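Chorismate mutase (Corynebacterium glutamicum, PDB 5HUB) probably converts chorismate to prephenate in the shikimate pathway, as a small, almost wholly helical dimeric enzyme of the type II chorismate mutase family. Local coordinates at residues L9-A12 with E13-K16; L24-E27 with I28-A31. All coordinates share one frame; numbering follows the deposited sequence. Where two conformers were deposited one is given.

Interaction 1: residues L9-A12 with E13-K16; sequences LSDA and EIQK
The backbone amide of Ser10 donates to the carboxylate of Glu13, with Ser10 N 2.9 Å from Glu13 OE1. The bond is nearly straight, at 168° about the hydrogen. It uses the anti lone pair of OE1, the one turned away from OE2. A reciprocal bond runs the other way, from the amide of Glu13 to the serine hydroxyl, and Glu13 N lies 3.0 Å from Ser10 OG. Together the two bonds make a capping box at the start of helix 11-42, with Ser10 as the N-cap.

With chi1 at 72°, Ser10 OG stands between its backbone N and carbonyl carbon, facing the Glu13 amide. The glutamate reaches back along the chain instead. Its CG is anti to the carbonyl carbon, the chain stays extended through CD, and OE1 arrives beside the peptide that precedes the helix.

Leu9 packs just outside the box. Its side chain crosses that of Glu13 at about a right angle, and Leu9 CD2 comes within 3.6 Å of Glu13 OE1. Leu9 CB also meets Ile14 CG1, at 3.9 Å, the two side chains crossing at an oblique angle. Leu9 also packs on Ile42 of the second subunit. Regular helix bonding begins at once: Ile14 N donates to Ser10 O at 2.9 Å, and Gln15 N to Asp11 O at 2.9 Å.

The box gives partners to two amides, those of Ser10 and Glu13, at the point where the helix starts. The carboxylate of Glu13 also places negative charge near the positive end of the helix dipole, which is probably favourable.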
ATOM      1  N   LEU A   9     -13.687   5.953 -23.107  1.00 25.00           N
ATOM      2  CA  LEU A   9     -14.394   6.502 -21.983  1.00 20.29           C
ATOM      3  C   LEU A   9     -14.691   7.974 -22.139  1.00 17.93           C
ATOM      4  O   LEU A   9     -13.864   8.768 -22.628  1.00 21.66           O
ATOM      5  CB  LEU A   9     -13.615   6.324 -20.689  1.00 19.42           C
ATOM      6  CG  LEU A   9     -13.307   4.900 -20.248  1.00 21.93           C
ATOM      7  CD1 LEU A   9     -12.418   4.973 -19.016  1.00 24.14           C
ATOM      8  CD2 LEU A   9     -14.592   4.132 -19.980  1.00 25.27           C
ATOM      9  N   SER A  10     -15.900   8.327 -21.758  1.00 18.33           N
ATOM     10  CA  SER A  10     -16.305   9.721 -21.719  1.00 17.33           C
ATOM     11  C   SER A  10     -15.661  10.420 -20.522  1.00 16.16           C
ATOM     12  O   SER A  10     -15.221   9.789 -19.574  1.00 16.67           O
ATOM     13  CB  SER A  10     -17.806   9.804 -21.590  1.00 18.03           C
ATOM     14  OG  SER A  10     -18.220   9.423 -20.280  1.00 18.69           O
ATOM     15  N   ASP A  11     -15.618  11.743 -20.561  1.00 16.05           N
ATOM     16  CA  ASP A  11     -15.125  12.533 -19.409  1.00 15.80           C
ATOM     17  C   ASP A  11     -15.928  12.209 -18.172  1.00 15.37           C
ATOM     18  O   ASP A  11     -15.362  12.094 -17.071  1.00 16.45           O
ATOM     19  CB  ASP A  11     -15.166  14.030 -19.651  1.00 16.45           C
ATOM     20  CG  ASP A  11     -14.207  14.508 -20.721  1.00 20.49           C
ATOM     21  OD1 ASP A  11     -13.306  13.753 -21.108  1.00 23.84           O
ATOM     22  OD2 ASP A  11     -14.402  15.683 -21.162  1.00 27.22           O
ATOM     23  N   ALA A  12     -17.217  11.970 -18.299  1.00 15.50           N
ATOM     24  CA  ALA A  12     -18.043  11.594 -17.152  1.00 15.74           C
ATOM     25  C   ALA A  12     -17.610  10.239 -16.568  1.00 15.86           C
ATOM     26  O   ALA A  12     -17.614  10.044 -15.335  1.00 18.30           O
ATOM     27  CB  ALA A  12     -19.496  11.473 -17.578  1.00 17.07           C
ATOM     28  N   GLU A  13     -17.356   9.260 -17.422  1.00 15.86           N
ATOM     29  CA  GLU A  13     -16.890   7.928 -16.934  1.00 17.53           C
ATOM     30  C   GLU A  13     -15.515   8.084 -16.254  1.00 15.75           C
ATOM     31  O   GLU A  13     -15.259   7.509 -15.196  1.00 18.22           O
ATOM     32  CB  GLU A  13     -16.867   6.915 -18.063  1.00 19.28           C
ATOM     33  CG  GLU A  13     -18.230   6.495 -18.585  1.00 22.68           C
ATOM     34  CD  GLU A  13     -18.119   5.621 -19.814  1.00 27.85           C
ATOM     35  OE1 GLU A  13     -17.502   6.055 -20.803  1.00 27.72           O
ATOM     36  OE2 GLU A  13     -18.628   4.479 -19.784  1.00 38.72           O
ATOM     37  N   ILE A  14     -14.637   8.877 -16.845  1.00 15.72           N
ATOM     38  CA  ILE A  14     -13.304   9.099 -16.214  1.00 15.04           C
ATOM     39  C   ILE A  14     -13.451   9.777 -14.874  1.00 15.79           C
ATOM     40  O   ILE A  14     -12.762   9.355 -13.900  1.00 16.68           O
ATOM     41  CB  ILE A  14     -12.400   9.907 -17.167  1.00 16.76           C
ATOM     42  CG1 ILE A  14     -12.086   9.104 -18.415  1.00 18.72           C
ATOM     43  CG2 ILE A  14     -11.121  10.342 -16.474  1.00 17.06           C
ATOM     44  CD1 ILE A  14     -11.574   9.929 -19.581  1.00 20.88           C
ATOM     45  N   GLN A  15     -14.348  10.730 -14.741  1.00 15.62           N
ATOM     46  CA  GLN A  15     -14.746  11.409 -13.525  0.50 13.92           C
ATOM     47  C   GLN A  15     -15.040  10.436 -12.405  1.00 15.37           C
ATOM     48  O   GLN A  15     -14.573  10.516 -11.197  1.00 16.84           O
ATOM     49  CB  GLN A  15     -16.033  12.234 -13.840  0.50 11.63           C
ATOM     50  CG  GLN A  15     -16.519  12.951 -12.602  0.50 12.93           C
ATOM     51  CD  GLN A  15     -15.529  13.989 -12.181  0.50 13.06           C
ATOM     52  OE1 GLN A  15     -14.967  14.660 -13.058  0.50 17.17           O
ATOM     53  NE2 GLN A  15     -15.397  14.238 -10.888  0.50 12.11           N
ATOM     54  N   LYS A  16     -15.943   9.541 -12.739  1.00 16.61           N
ATOM     55  CA  LYS A  16     -16.437   8.582 -11.755  1.00 17.01           C
ATOM     56  C   LYS A  16     -15.292   7.684 -11.318  1.00 16.40           C
ATOM     57  O   LYS A  16     -15.161   7.376 -10.105  1.00 16.92           O
ATOM     58  CB  LYS A  16     -17.575   7.785 -12.364  1.00 20.27           C
ATOM     59  CG  LYS A  16     -18.372   6.963 -11.407  0.50 17.41           C
ATOM     60  CD  LYS A  16     -19.857   6.964 -11.584  0.50 20.72           C
ATOM     61  CE  LYS A  16     -20.503   6.425 -10.331  0.50 20.86           C
ATOM     62  NZ  LYS A  16     -20.528   7.350  -9.168  0.50 18.03           N
TER

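Interaction 2: residues L24-E27 with I28-A31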
ATOM      1  N   LEU A  24     -10.418   4.699  -2.917  1.00 13.66           N
ATOM      2  CA  LEU A  24      -9.489   3.564  -2.692  1.00 14.57           C
ATOM      3  C   LEU A  24      -8.254   4.049  -2.035  1.00 13.91           C
ATOM      4  O   LEU A  24      -7.705   3.264  -1.163  1.00 15.05           O
ATOM      5  CB  LEU A  24      -9.198   2.891  -4.023  1.00 14.71           C
ATOM      6  CG  LEU A  24     -10.321   2.043  -4.554  1.00 16.16           C
ATOM      7  CD1 LEU A  24     -10.219   1.740  -6.036  1.00 16.89           C
ATOM      8  CD2 LEU A  24     -10.347   0.723  -3.802  1.00 18.98           C
ATOM      9  N   ASP A  25      -7.725   5.217  -2.326  1.00 13.97           N
ATOM     10  CA  ASP A  25      -6.511   5.675  -1.616  1.00 13.30           C
ATOM     11  C   ASP A  25      -6.832   5.922  -0.179  1.00 14.31           C
ATOM     12  O   ASP A  25      -6.008   5.570   0.708  1.00 14.49           O
ATOM     13  CB  ASP A  25      -5.950   6.910  -2.332  1.00 13.26           C
ATOM     14  CG  ASP A  25      -5.211   6.533  -3.563  1.00 14.00           C
ATOM     15  OD1 ASP A  25      -4.842   5.357  -3.771  1.00 15.53           O
ATOM     16  OD2 ASP A  25      -4.964   7.505  -4.386  1.00 16.05           O
ATOM     17  N   ARG A  26      -7.998   6.379   0.165  1.00 14.41           N
ATOM     18  CA  ARG A  26      -8.429   6.496   1.548  1.00 14.99           C
ATOM     19  C   ARG A  26      -8.457   5.117   2.232  1.00 15.68           C
ATOM     20  O   ARG A  26      -8.018   4.988   3.388  1.00 17.99           O
ATOM     21  CB  ARG A  26      -9.803   7.196   1.605  1.00 16.82           C
ATOM     22  CG  ARG A  26     -10.677   7.040   2.836  1.00 22.32           C
ATOM     23  CD  ARG A  26     -10.353   8.042   3.899  1.00 26.68           C
ATOM     24  NE  ARG A  26      -9.164   7.631   4.621  1.00 31.61           N
ATOM     25  CZ  ARG A  26      -7.977   8.222   4.534  1.00 29.92           C
ATOM     26  NH1 ARG A  26      -7.801   9.311   3.780  1.00 30.46           N
ATOM     27  NH2 ARG A  26      -6.967   7.721   5.202  1.00 29.36           N
ATOM     28  N   GLU A  27      -9.036   4.143   1.566  0.70 14.51           N
ATOM     29  CA  GLU A  27      -9.067   2.814   2.162  0.70 15.46           C
ATOM     30  C   GLU A  27      -7.688   2.245   2.294  0.70 13.99           C
ATOM     31  O   GLU A  27      -7.407   1.532   3.308  0.70 16.25           O
ATOM     32  CB  GLU A  27      -9.904   1.914   1.325  0.70 17.84           C
ATOM     33  CG  GLU A  27     -11.388   2.236   1.447  0.70 19.85           C
ATOM     34  CD  GLU A  27     -12.254   1.258   0.699  0.70 21.42           C
ATOM     35  OE1 GLU A  27     -13.479   1.530   0.622  0.70 30.83           O
ATOM     36  OE2 GLU A  27     -11.751   0.259   0.110  0.70 28.66           O
ATOM     37  N   ILE A  28      -6.802   2.374   1.351  1.00 13.33           N
ATOM     38  CA  ILE A  28      -5.425   1.886   1.474  1.00 12.53           C
ATOM     39  C   ILE A  28      -4.755   2.577   2.608  1.00 13.62           C
ATOM     40  O   ILE A  28      -4.147   1.843   3.482  1.00 14.76           O
ATOM     41  CB  ILE A  28      -4.659   2.120   0.152  1.00 12.77           C
ATOM     42  CG1 ILE A  28      -5.200   1.240  -0.939  1.00 13.14           C
ATOM     43  CG2 ILE A  28      -3.157   1.934   0.360  1.00 12.53           C
ATOM     44  CD1 ILE A  28      -4.778   1.647  -2.362  1.00 13.41           C
ATOM     45  N   LEU A  29      -4.823   3.893   2.739  1.00 13.24           N
ATOM     46  CA  LEU A  29      -4.205   4.605   3.826  1.00 13.68           C
ATOM     47  C   LEU A  29      -4.786   4.170   5.187  1.00 14.91           C
ATOM     48  O   LEU A  29      -4.001   3.957   6.160  1.00 16.01           O
ATOM     49  CB  LEU A  29      -4.286   6.087   3.645  1.00 13.79           C
ATOM     50  CG  LEU A  29      -3.387   6.623   2.523  1.00 16.10           C
ATOM     51  CD1 LEU A  29      -3.840   7.992   2.068  1.00 17.07           C
ATOM     52  CD2 LEU A  29      -1.939   6.673   2.962  1.00 19.07           C
ATOM     53  N   ASP A  30      -6.079   4.002   5.277  1.00 14.77           N
ATOM     54  CA  ASP A  30      -6.722   3.554   6.529  1.00 15.70           C
ATOM     55  C   ASP A  30      -6.139   2.183   6.942  1.00 15.82           C
ATOM     56  O   ASP A  30      -5.862   1.949   8.144  1.00 16.61           O
ATOM     57  CB  ASP A  30      -8.254   3.417   6.336  1.00 17.32           C
ATOM     58  CG  ASP A  30      -9.007   4.731   6.324  1.00 20.70           C
ATOM     59  OD1 ASP A  30      -8.421   5.739   6.713  1.00 25.96           O
ATOM     60  OD2 ASP A  30     -10.221   4.731   5.973  1.00 27.94           O
ATOM     61  N   ALA A  31      -6.086   1.254   6.036  1.00 14.49           N
ATOM     62  CA  ALA A  31      -5.597  -0.100   6.339  1.00 13.63           C
ATOM     63  C   ALA A  31      -4.121  -0.040   6.638  1.00 13.53           C
ATOM     64  O   ALA A  31      -3.679  -0.832   7.563  1.00 15.43           O
ATOM     65  CB  ALA A  31      -5.902  -1.029   5.198  1.00 14.62           C
TER
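Arg26 leaves the helix with its CB directed away from residues 28-31, then folds back over the next turn. CG is anti to the backbone N (chi1 160°), and bends at chi2 and chi3 bring the tip round to Asp30. The Asp30 side chain crosses at about a right angle, with Asp30 OD2 3.9 Å from both Arg26 CG and CD. Beyond them Arg26 NE donates to Asp30 OD1 at 2.9 Å. Arg26 NH2 donates to the same Asp30 OD1, also at 2.9 Å. This is an i to i+4 salt bridge within helix 11-42, side-on, two nitrogens on one oxygen. Both bonds are bent, 148° for NE.

That oxygen lies close to the guanidinium plane, at its edge. Seen from Asp30, both donors come from the same face of the carboxylate, well above its plane, and the two flat groups are turned 45° from each other. NH2 also passes 3.5 Å from Leu29 CB. NH1 makes a salt bridge with Glu69 of the second subunit.

Ile28 CD1 lies 4.0 Å from Asp25 OD1, the two side chains running the same way. Asp25 OD1 makes a salt bridge with Arg35 of the second subunit, and Ile28 packs on Ala31 of that subunit.

Arg26 thus shares its charge between an acid of its own helix and one across the dimer. The two-nitrogen grip probably limits rotation of the guanidinium.

Both interactions lie on helix 11-42, interaction 1 at its start and interaction 2 further along. Their centres are 22 Å apart, and their nearest atoms about 9 Å, so they do not touch. Interaction 1 is a surface contact, its centre about 29 Å from the centre of the chain. Interaction 2 is largely buried, about 11 Å from that centre. Both border the second subunit, but the buried one does so far more extensively, through seven of its residues against two. A formic acid molecule, probably from crystallisation, sits about 3 Å from the Ile14 side chain and need not mark a functional site.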